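Local coordinates for protein transcription regulator (Lactobacillus plantarum WCFS1, PDB 3CLK) that probably regulates transcription as a LacI-type regulator, its periplasmic-binding-protein-like core forming a dimer and likely sensing a small effector ligand, at residues 107-111 with 138-142; 125-131 with 185-191; 168-174 with 195-200; 231-237 with 271-277. All coordinates share one frame. Numbering follows the deposited sequence.

Interaction 1. Residues 107-111 with 138-142; sequences SDDED and YTGRK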
# COMPACT_ATOMS: atom_id res chain seq x y z
N SER B 107 12.28 -13.82 -6.36
CA SER B 107 11.61 -15.09 -6.59
C SER B 107 12.01 -15.57 -7.97
O SER B 107 12.54 -14.81 -8.79
CB SER B 107 10.09 -14.92 -6.56
OG SER B 107 9.63 -14.52 -5.28
N ASP B 108 11.76 -16.85 -8.24
CA ASP B 108 12.05 -17.42 -9.54
C ASP B 108 10.79 -17.09 -10.34
O ASP B 108 9.78 -17.78 -10.24
CB ASP B 108 12.21 -18.93 -9.44
CG ASP B 108 12.57 -19.57 -10.76
OD1 ASP B 108 12.03 -19.13 -11.80
OD2 ASP B 108 13.37 -20.51 -10.75
N ASP B 109 10.85 -16.01 -11.12
CA ASP B 109 9.69 -15.58 -11.88
C ASP B 109 9.12 -16.65 -12.79
O ASP B 109 7.90 -16.80 -12.88
CB ASP B 109 10.01 -14.33 -12.70
CG ASP B 109 10.12 -13.09 -11.83
OD1 ASP B 109 9.10 -12.71 -11.21
OD2 ASP B 109 11.21 -12.50 -11.75
N GLU B 110 9.97 -17.40 -13.47
CA GLU B 110 9.43 -18.44 -14.33
C GLU B 110 8.63 -19.43 -13.49
O GLU B 110 7.54 -19.84 -13.87
CB GLU B 110 10.54 -19.17 -15.09
CG GLU B 110 9.96 -20.11 -16.14
CD GLU B 110 11.01 -20.90 -16.89
OE1 GLU B 110 12.02 -20.31 -17.32
OE2 GLU B 110 10.80 -22.12 -17.07
N ASP B 111 9.18 -19.82 -12.34
CA ASP B 111 8.49 -20.77 -11.47
C ASP B 111 7.20 -20.17 -10.91
O ASP B 111 6.27 -20.90 -10.58
CB ASP B 111 9.41 -21.24 -10.34
CG ASP B 111 8.87 -22.48 -9.64
OD1 ASP B 111 8.52 -23.45 -10.33
OD2 ASP B 111 8.80 -22.49 -8.39
N TYR B 138 12.55 -8.48 -18.15
CA TYR B 138 12.94 -9.76 -17.57
C TYR B 138 11.85 -10.42 -16.71
O TYR B 138 11.49 -11.57 -16.93
CB TYR B 138 14.19 -9.57 -16.72
CG TYR B 138 14.67 -10.83 -16.03
CD1 TYR B 138 15.62 -11.66 -16.64
CD2 TYR B 138 14.18 -11.19 -14.78
CE1 TYR B 138 16.06 -12.82 -16.02
CE2 TYR B 138 14.62 -12.35 -14.15
CZ TYR B 138 15.56 -13.15 -14.77
OH TYR B 138 15.99 -14.29 -14.14
N THR B 139 11.37 -9.68 -15.72
CA THR B 139 10.33 -10.18 -14.81
C THR B 139 9.15 -10.78 -15.57
O THR B 139 8.85 -11.97 -15.42
CB THR B 139 9.79 -9.04 -13.93
OG1 THR B 139 10.86 -8.49 -13.14
CG2 THR B 139 8.71 -9.57 -13.00
N GLY B 140 8.50 -9.96 -16.38
CA GLY B 140 7.36 -10.41 -17.15
C GLY B 140 7.67 -11.53 -18.12
O GLY B 140 6.89 -12.46 -18.27
N ARG B 141 8.81 -11.43 -18.80
CA ARG B 141 9.21 -12.46 -19.75
C ARG B 141 9.27 -13.82 -19.09
O ARG B 141 8.76 -14.80 -19.63
CB ARG B 141 10.59 -12.12 -20.34
CG ARG B 141 11.20 -13.20 -21.23
CD ARG B 141 10.38 -13.42 -22.49
NE ARG B 141 9.36 -14.45 -22.34
CZ ARG B 141 8.17 -14.41 -22.93
NH1 ARG B 141 7.84 -13.39 -23.71
NH2 ARG B 141 7.31 -15.41 -22.76
N LYS B 142 9.90 -13.88 -17.92
CA LYS B 142 10.05 -15.14 -17.19
C LYS B 142 8.73 -15.72 -16.70
O LYS B 142 8.47 -16.90 -16.86
CB LYS B 142 11.02 -14.95 -16.02
CG LYS B 142 12.37 -14.40 -16.44
CD LYS B 142 13.01 -15.25 -17.53
CE LYS B 142 13.76 -16.44 -16.96
NZ LYS B 142 15.00 -16.02 -16.25
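Lys142 lays the aliphatic start of its side chain against Asp109, the two CB atoms 3.5 Å apart, while its ammonium end turns away. The contact joins the N-terminal turns of two helices, 109-121 and 138-153, in a fold of the periplasmic-binding-protein type, where helices connect parallel strands. Asp108 supplies the N-cap of the first helix: its OD1 accepts from Asp111 N at 3.0 Å, leaving Asp109 and Glu110 on the first turn to meet the neighbouring helix. The CA-to-CB bond of Asp109 points toward that helix. Its OD1 lies 3.6 Å from Thr139 CG2, but the charge is answered one residue beyond the segment, in a salt bridge with Arg143. Glu110 likewise spends its carboxylate on Lys149, further down helix 138-153, so two salt bridges tie the helices together next to this small, 240 Å² interface. With all four chi angles m, Lys142 curls back along its own helix, where NZ makes a weak 2.9 Å hydrogen bond to Tyr138 OH. The backbones come closest at Glu110, whose CA sits 3.1 Å from Lys142 O in a CA-H...O contact with an angle of 151° at the hydrogen.

Interaction 2. Residues 125-131 with 185-191; sequences HRQIGIA and DLTGIIA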
# COMPACT_ATOMS: atom_id res chain seq x y z
N HIS B 125 -8.75 -27.00 -14.76
CA HIS B 125 -8.84 -25.98 -15.81
C HIS B 125 -7.87 -26.22 -16.96
O HIS B 125 -6.76 -26.69 -16.75
CB HIS B 125 -8.56 -24.59 -15.21
CG HIS B 125 -9.55 -24.18 -14.15
ND1 HIS B 125 -10.76 -23.61 -14.45
CD2 HIS B 125 -9.52 -24.32 -12.81
CE1 HIS B 125 -11.44 -23.42 -13.34
NE2 HIS B 125 -10.71 -23.84 -12.32
N ARG B 126 -8.29 -25.87 -18.17
CA ARG B 126 -7.44 -26.01 -19.35
C ARG B 126 -7.48 -24.75 -20.20
O ARG B 126 -6.56 -24.49 -20.98
CB ARG B 126 -7.86 -27.23 -20.18
CG ARG B 126 -7.49 -28.57 -19.55
CD ARG B 126 -7.82 -29.73 -20.47
NE ARG B 126 -7.04 -29.71 -21.71
CZ ARG B 126 -5.74 -30.01 -21.79
NH1 ARG B 126 -5.07 -30.36 -20.71
NH2 ARG B 126 -5.13 -29.96 -22.97
N GLN B 127 -8.55 -23.97 -20.06
CA GLN B 127 -8.69 -22.71 -20.79
C GLN B 127 -8.30 -21.64 -19.77
O GLN B 127 -9.15 -21.01 -19.13
CB GLN B 127 -10.13 -22.55 -21.27
CG GLN B 127 -10.55 -23.68 -22.21
CD GLN B 127 -11.81 -23.38 -22.98
OE1 GLN B 127 -12.92 -23.42 -22.44
NE2 GLN B 127 -11.65 -23.07 -24.26
N ILE B 128 -6.99 -21.47 -19.64
CA ILE B 128 -6.39 -20.56 -18.67
C ILE B 128 -5.75 -19.33 -19.29
O ILE B 128 -4.88 -19.44 -20.15
CB ILE B 128 -5.31 -21.33 -17.88
CG1 ILE B 128 -5.92 -22.62 -17.32
CG2 ILE B 128 -4.72 -20.46 -16.79
CD1 ILE B 128 -4.92 -23.49 -16.56
N GLY B 129 -6.18 -18.15 -18.85
CA GLY B 129 -5.62 -16.91 -19.36
C GLY B 129 -4.68 -16.28 -18.35
O GLY B 129 -4.65 -16.69 -17.19
N ILE B 130 -3.90 -15.29 -18.79
CA ILE B 130 -2.96 -14.58 -17.93
C ILE B 130 -3.03 -13.11 -18.31
O ILE B 130 -2.94 -12.75 -19.49
CB ILE B 130 -1.53 -15.14 -18.07
CG1 ILE B 130 -0.61 -14.47 -17.05
CG2 ILE B 130 -1.02 -14.96 -19.50
CD1 ILE B 130 0.64 -15.25 -16.76
N ALA B 131 -3.19 -12.25 -17.30
CA ALA B 131 -3.35 -10.83 -17.58
C ALA B 131 -2.56 -9.84 -16.75
O ALA B 131 -2.25 -10.08 -15.58
CB ALA B 131 -4.82 -10.48 -17.49
N ASP B 185 -14.35 -17.75 -22.93
CA ASP B 185 -14.37 -19.20 -22.81
C ASP B 185 -13.36 -19.63 -21.75
O ASP B 185 -13.21 -20.81 -21.47
CB ASP B 185 -14.03 -19.85 -24.16
CG ASP B 185 -12.64 -19.47 -24.65
OD1 ASP B 185 -12.36 -18.25 -24.74
OD2 ASP B 185 -11.84 -20.38 -24.96
N LEU B 186 -12.66 -18.65 -21.18
CA LEU B 186 -11.68 -18.94 -20.13
C LEU B 186 -12.41 -19.31 -18.84
O LEU B 186 -13.49 -18.80 -18.57
CB LEU B 186 -10.81 -17.71 -19.86
CG LEU B 186 -9.89 -17.24 -21.00
CD1 LEU B 186 -9.16 -15.97 -20.58
CD2 LEU B 186 -8.90 -18.35 -21.33
N THR B 187 -11.83 -20.21 -18.06
CA THR B 187 -12.43 -20.60 -16.80
C THR B 187 -11.45 -20.29 -15.68
O THR B 187 -11.80 -20.34 -14.51
CB THR B 187 -12.74 -22.09 -16.75
OG1 THR B 187 -11.52 -22.83 -16.81
CG2 THR B 187 -13.65 -22.48 -17.90
N GLY B 188 -10.23 -19.95 -16.05
CA GLY B 188 -9.22 -19.60 -15.07
C GLY B 188 -8.35 -18.47 -15.59
O GLY B 188 -8.05 -18.41 -16.78
N ILE B 189 -7.97 -17.56 -14.70
CA ILE B 189 -7.12 -16.43 -15.08
C ILE B 189 -6.06 -16.17 -14.01
O ILE B 189 -6.36 -16.17 -12.81
CB ILE B 189 -7.95 -15.14 -15.27
CG1 ILE B 189 -8.91 -15.32 -16.45
CG2 ILE B 189 -7.02 -13.95 -15.53
CD1 ILE B 189 -9.88 -14.16 -16.61
N ILE B 190 -4.83 -15.98 -14.46
CA ILE B 190 -3.71 -15.69 -13.58
C ILE B 190 -3.49 -14.19 -13.65
O ILE B 190 -3.37 -13.61 -14.74
CB ILE B 190 -2.44 -16.42 -14.06
CG1 ILE B 190 -2.68 -17.93 -14.05
CG2 ILE B 190 -1.26 -16.05 -13.17
CD1 ILE B 190 -1.50 -18.74 -14.47
N ALA B 191 -3.46 -13.54 -12.49
CA ALA B 191 -3.27 -12.10 -12.45
C ALA B 191 -1.81 -11.77 -12.19
O ALA B 191 -1.16 -12.41 -11.36
CB ALA B 191 -4.16 -11.48 -11.37
O HOH W 1 -11.10 -25.02 -18.71
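Strands 128-131 and 188-191 run side by side and parallel in the mixed sheet of this lobe, joined by a regular ladder that includes Gly129 N to Gly188 O and Ile190 N to Gly129 O, both 2.8 Å. Side chains sort by face. Ile128, Ile130 and Ile190 share one, packed beneath helix 109-121 through Ile128 and Ile190; Ile130, with chi1 t, brings CG1 to 4.0 Å from Ile190 CB, whereas Ile128, with chi1 m, reaches Ile190 CG1 with CG2 at 4.3 Å. Ile189, Ala131 and Ala191 occupy the other face, toward helices 170-180 and 194-206. Leu186, an m,t rotamer, swings its end back over Gly129, its CD2 3.7 Å from Gly129 N; a CB on that glycine would collide with Leu186 CD1. Gln127 (m,t) reaches along Asp185, its NE2 2.8 Å from Asp185 OD2 at an angle too poor for a hydrogen bond. Before the strands, His125 (chi1 m) and Thr187 (chi1 p) turn to each other, ND1 and OG1 2.6 Å apart in a hydrogen bond, while His125 NE2 bonds Ala279 O. Thr187 N also donates to Gln127 O at 3.0 Å, and water 1 links Thr187 OG1 to Arg126 N. Backbone bonds thus hold the buried, apolar strand pair, and the His125-Thr187 bond and a water add to them where the two chains enter the sheet.

Interaction 3. Residues 168-174 with 195-200; sequences YSYTSGE and MTAIGI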
# COMPACT_ATOMS: atom_id res chain seq x y z
N TYR B 168 0.75 -4.45 -14.50
CA TYR B 168 0.59 -4.88 -13.11
C TYR B 168 -0.34 -4.01 -12.27
O TYR B 168 -0.40 -4.18 -11.06
CB TYR B 168 1.94 -4.91 -12.40
CG TYR B 168 2.97 -5.81 -13.05
CD1 TYR B 168 3.87 -5.31 -13.98
CD2 TYR B 168 3.03 -7.16 -12.73
CE1 TYR B 168 4.82 -6.14 -14.58
CE2 TYR B 168 3.97 -8.00 -13.32
CZ TYR B 168 4.86 -7.48 -14.25
OH TYR B 168 5.79 -8.32 -14.83
N SER B 169 -1.09 -3.11 -12.89
CA SER B 169 -1.97 -2.24 -12.13
C SER B 169 -3.40 -2.77 -12.03
O SER B 169 -3.77 -3.75 -12.67
CB SER B 169 -2.01 -0.85 -12.75
OG SER B 169 -2.65 -0.89 -14.02
N TYR B 170 -4.21 -2.10 -11.21
CA TYR B 170 -5.60 -2.46 -11.04
C TYR B 170 -6.33 -2.23 -12.37
O TYR B 170 -7.13 -3.07 -12.81
CB TYR B 170 -6.23 -1.59 -9.96
CG TYR B 170 -7.72 -1.73 -9.82
CD1 TYR B 170 -8.27 -2.75 -9.05
CD2 TYR B 170 -8.58 -0.83 -10.44
CE1 TYR B 170 -9.65 -2.86 -8.88
CE2 TYR B 170 -9.97 -0.93 -10.28
CZ TYR B 170 -10.49 -1.95 -9.49
OH TYR B 170 -11.85 -2.04 -9.32
N THR B 171 -6.05 -1.10 -13.02
CA THR B 171 -6.68 -0.78 -14.29
C THR B 171 -6.42 -1.83 -15.37
O THR B 171 -7.32 -2.19 -16.13
CB THR B 171 -6.22 0.60 -14.81
OG1 THR B 171 -6.66 1.61 -13.90
CG2 THR B 171 -6.82 0.87 -16.19
N SER B 172 -5.19 -2.33 -15.45
CA SER B 172 -4.86 -3.33 -16.45
C SER B 172 -5.67 -4.61 -16.22
O SER B 172 -5.96 -5.36 -17.15
CB SER B 172 -3.36 -3.61 -16.44
OG SER B 172 -2.93 -4.04 -15.16
N GLY B 173 -6.05 -4.85 -14.97
CA GLY B 173 -6.85 -6.02 -14.65
C GLY B 173 -8.24 -5.81 -15.21
O GLY B 173 -8.80 -6.69 -15.86
N GLU B 174 -8.81 -4.64 -14.95
CA GLU B 174 -10.14 -4.34 -15.47
C GLU B 174 -10.14 -4.37 -17.00
O GLU B 174 -11.08 -4.89 -17.62
CB GLU B 174 -10.60 -2.95 -15.04
CG GLU B 174 -10.83 -2.74 -13.56
CD GLU B 174 -11.34 -1.33 -13.30
OE1 GLU B 174 -10.69 -0.38 -13.78
OE2 GLU B 174 -12.38 -1.18 -12.64
N MSE B 195 -3.24 -6.28 -7.19
CA MSE B 195 -4.09 -5.18 -7.64
C MSE B 195 -4.70 -5.53 -9.00
O MSE B 195 -5.84 -5.16 -9.29
CB MSE B 195 -3.29 -3.87 -7.77
CG MSE B 195 -2.85 -3.26 -6.45
SE MSE B 195 -4.38 -2.95 -5.30
CE MSE B 195 -5.40 -1.78 -6.44
N THR B 196 -3.93 -6.21 -9.85
CA THR B 196 -4.45 -6.60 -11.15
C THR B 196 -5.59 -7.60 -10.93
O THR B 196 -6.63 -7.53 -11.58
CB THR B 196 -3.32 -7.22 -12.03
OG1 THR B 196 -2.39 -6.19 -12.39
CG2 THR B 196 -3.90 -7.85 -13.31
N ALA B 197 -5.41 -8.51 -9.98
CA ALA B 197 -6.43 -9.51 -9.68
C ALA B 197 -7.72 -8.85 -9.20
O ALA B 197 -8.82 -9.30 -9.53
CB ALA B 197 -5.92 -10.46 -8.62
N ILE B 198 -7.60 -7.78 -8.43
CA ILE B 198 -8.80 -7.13 -7.95
C ILE B 198 -9.56 -6.51 -9.13
O ILE B 198 -10.78 -6.58 -9.17
CB ILE B 198 -8.48 -6.07 -6.87
CG1 ILE B 198 -7.75 -6.73 -5.70
CG2 ILE B 198 -9.77 -5.45 -6.33
CD1 ILE B 198 -7.41 -5.77 -4.58
N GLY B 199 -8.83 -5.95 -10.09
CA GLY B 199 -9.47 -5.36 -11.26
C GLY B 199 -10.20 -6.43 -12.07
O GLY B 199 -11.32 -6.23 -12.54
N ILE B 200 -9.55 -7.57 -12.23
CA ILE B 200 -10.15 -8.69 -12.96
C ILE B 200 -11.41 -9.11 -12.23
O ILE B 200 -12.47 -9.29 -12.83
CB ILE B 200 -9.19 -9.91 -13.00
CG1 ILE B 200 -7.97 -9.58 -13.85
CG2 ILE B 200 -9.93 -11.14 -13.55
CD1 ILE B 200 -6.87 -10.62 -13.76
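Met195, a selenomethionine, opens the face that helix 194-206 offers to helix 170-180; both pack on one face of the mixed sheet, 194-206 directly on Ala191 and Ile189. Its CE touches Tyr170 CB at 3.6 Å, and its carbonyl oxygen takes a CA-H...O contact from Tyr170 CA. Next, Thr196 OG1 donates to Ser169 O (2.8 Å); Ser169 is the N-cap of its helix, with OG accepting from Ser172 N and also bonded to Asp167. Ile198 sets CG2 3.6 Å from Tyr170 CE1 at the ring edge. Gly199 lies under the ring face, its CA 3.9 Å from the centroid in a CH-pi contact. Facing Gly173, it lets the two short helix axes approach to 6.4 Å at a crossing angle of -35°, for a CB on either glycine would clash. Ile200 CG1 lies 3.6 Å from Gly173 O. Ile228 of the second subunit packs on Tyr170, Met195 and Ile198. The contact is thus largely backbone against backbone, made possible by two glycines, with apolar side chains at its edge and a single hydrogen bond across it.

Interaction 4. Residues 231-237 with 271-277; sequences PQLTSIS and NPVIRKS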
# COMPACT_ATOMS: atom_id res chain seq x y z
N PRO B 231 -14.61 -12.73 -3.30
CA PRO B 231 -13.89 -13.62 -2.38
C PRO B 231 -12.42 -13.28 -2.21
O PRO B 231 -11.83 -12.59 -3.05
CB PRO B 231 -14.07 -14.99 -3.04
CG PRO B 231 -13.99 -14.65 -4.50
CD PRO B 231 -14.85 -13.39 -4.60
N GLN B 232 -11.82 -13.76 -1.12
CA GLN B 232 -10.41 -13.53 -0.87
C GLN B 232 -9.62 -14.28 -1.94
O GLN B 232 -9.94 -15.42 -2.28
CB GLN B 232 -10.02 -13.99 0.53
CG GLN B 232 -10.75 -13.20 1.61
CD GLN B 232 -10.10 -13.30 2.97
OE1 GLN B 232 -9.85 -14.40 3.48
NE2 GLN B 232 -9.83 -12.15 3.58
N LEU B 233 -8.59 -13.63 -2.46
CA LEU B 233 -7.78 -14.18 -3.55
C LEU B 233 -6.74 -15.25 -3.24
O LEU B 233 -5.87 -15.06 -2.38
CB LEU B 233 -7.08 -13.04 -4.28
CG LEU B 233 -7.92 -12.05 -5.09
CD1 LEU B 233 -7.14 -10.76 -5.30
CD2 LEU B 233 -8.31 -12.69 -6.41
N THR B 234 -6.83 -16.37 -3.95
CA THR B 234 -5.87 -17.44 -3.80
C THR B 234 -4.66 -16.86 -4.51
O THR B 234 -4.80 -16.16 -5.53
CB THR B 234 -6.32 -18.72 -4.51
OG1 THR B 234 -7.37 -19.32 -3.75
CG2 THR B 234 -5.17 -19.72 -4.62
N SER B 235 -3.47 -17.15 -4.01
CA SER B 235 -2.30 -16.57 -4.63
C SER B 235 -1.04 -17.38 -4.53
O SER B 235 -0.96 -18.36 -3.79
CB SER B 235 -2.03 -15.20 -4.00
OG SER B 235 -1.68 -15.36 -2.63
N ILE B 236 -0.06 -16.96 -5.32
CA ILE B 236 1.27 -17.54 -5.30
C ILE B 236 1.94 -16.40 -4.56
O ILE B 236 2.15 -15.31 -5.11
CB ILE B 236 1.86 -17.70 -6.72
CG1 ILE B 236 1.06 -18.75 -7.49
CG2 ILE B 236 3.33 -18.10 -6.63
CD1 ILE B 236 1.00 -20.11 -6.80
N SER B 237 2.24 -16.64 -3.29
CA SER B 237 2.82 -15.61 -2.45
C SER B 237 4.33 -15.58 -2.47
O SER B 237 4.98 -16.62 -2.42
CB SER B 237 2.32 -15.79 -1.02
OG SER B 237 0.91 -15.84 -1.02
N ASN B 271 5.22 -19.74 -2.33
CA ASN B 271 4.29 -20.78 -1.90
C ASN B 271 2.84 -20.40 -2.17
O ASN B 271 2.42 -19.28 -1.89
CB ASN B 271 4.44 -21.04 -0.40
CG ASN B 271 5.85 -21.42 -0.02
OD1 ASN B 271 6.75 -20.58 -0.03
ND2 ASN B 271 6.05 -22.69 0.30
N PRO B 272 2.06 -21.33 -2.72
CA PRO B 272 0.66 -21.03 -3.00
C PRO B 272 -0.13 -20.96 -1.70
O PRO B 272 0.07 -21.77 -0.79
CB PRO B 272 0.23 -22.18 -3.90
CG PRO B 272 1.09 -23.32 -3.43
CD PRO B 272 2.43 -22.65 -3.27
N VAL B 273 -1.01 -19.97 -1.60
CA VAL B 273 -1.86 -19.80 -0.43
C VAL B 273 -3.30 -19.86 -0.93
O VAL B 273 -3.79 -18.94 -1.58
CB VAL B 273 -1.64 -18.45 0.25
CG1 VAL B 273 -2.66 -18.26 1.37
CG2 VAL B 273 -0.23 -18.37 0.81
N ILE B 274 -3.98 -20.96 -0.62
CA ILE B 274 -5.35 -21.16 -1.05
C ILE B 274 -6.33 -20.32 -0.24
O ILE B 274 -6.35 -20.40 0.98
CB ILE B 274 -5.75 -22.64 -0.94
CG1 ILE B 274 -4.68 -23.52 -1.58
CG2 ILE B 274 -7.11 -22.86 -1.60
CD1 ILE B 274 -4.41 -23.21 -3.05
N ARG B 275 -7.13 -19.51 -0.93
CA ARG B 275 -8.12 -18.71 -0.23
C ARG B 275 -9.50 -19.06 -0.76
O ARG B 275 -9.93 -20.19 -0.61
CB ARG B 275 -7.80 -17.22 -0.35
CG ARG B 275 -6.49 -16.88 0.36
CD ARG B 275 -6.32 -15.41 0.69
NE ARG B 275 -5.05 -15.18 1.40
CZ ARG B 275 -3.85 -15.24 0.83
NH1 ARG B 275 -3.74 -15.50 -0.47
NH2 ARG B 275 -2.76 -15.06 1.56
N LYS B 276 -10.20 -18.13 -1.40
CA LYS B 276 -11.54 -18.46 -1.88
C LYS B 276 -11.87 -18.10 -3.32
O LYS B 276 -13.04 -18.12 -3.71
CB LYS B 276 -12.57 -17.81 -0.94
CG LYS B 276 -12.52 -18.37 0.48
CD LYS B 276 -12.87 -19.86 0.49
CE LYS B 276 -12.75 -20.45 1.88
NZ LYS B 276 -13.62 -19.72 2.85
N SER B 277 -10.86 -17.79 -4.12
CA SER B 277 -11.08 -17.38 -5.50
C SER B 277 -10.87 -18.47 -6.56
O SER B 277 -10.91 -18.17 -7.75
CB SER B 277 -10.19 -16.19 -5.83
OG SER B 277 -8.82 -16.57 -5.80
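Backbone pairing comes first. Strands 234-237 and 271-273 are antiparallel at the edge of the mixed sheet: Ser235 and Val273 exchange hydrogen bonds (Ser235 N to Val273 O 3.0 Å, Val273 N to Ser235 O 2.7 Å), as do Ser237 and Asn271 (Ser237 N to Asn271 O 3.0 Å, Asn271 N to Ser237 O 3.1 Å). Beyond the strands, Lys276 N gives to Gln232 O at 2.9 Å. Side chains then hydrogen-bond to backbone. Arg275 N donates to Thr234 OG1 at 2.8 Å, Thr234 N to Ser277 OG at 2.7 Å, and Arg275 NH1 to Leu233 O at 2.9 Å. Among side chains, Arg275 NH1 also reaches Ser235 OG (3.0 Å), which pairs with Ser237 OG. Apolar packing is slight: Ile236 CD1 meets Pro272 CB at 3.6 Å, both beside helix 109-121, and Pro231, after a cis peptide, sets CB 3.8 Å from Lys276 CB. Past Val273, the Thr234 and Ser277 hydroxyls and the Arg275 guanidinium supplement a single backbone hydrogen bond, extending the pairing.

In the fold
Interactions 2 and 4 belong to one mixed sheet, their centres about 15 Å apart, with strand 216-219 between strands 188-191 and 234-237. Interaction 3 covers one side of it: Ala197 CB lies 3.4 Å from Ala191 CB of interaction 2 and 3.5 Å from Leu233 CD1 of interaction 4, so the helix holding 195-200 bridges both. Helix 109-121, which begins in interaction 1, packs on the opposite face against Ile190 and Ile236. Interaction 1 meets interaction 3 through Tyr168, whose OH is 3.5 Å from Gly140 CA. The centre of interaction 1 lies about 8 Å from the centre of the chain, the closest of the four; in relatives the effector binds between the two lobes.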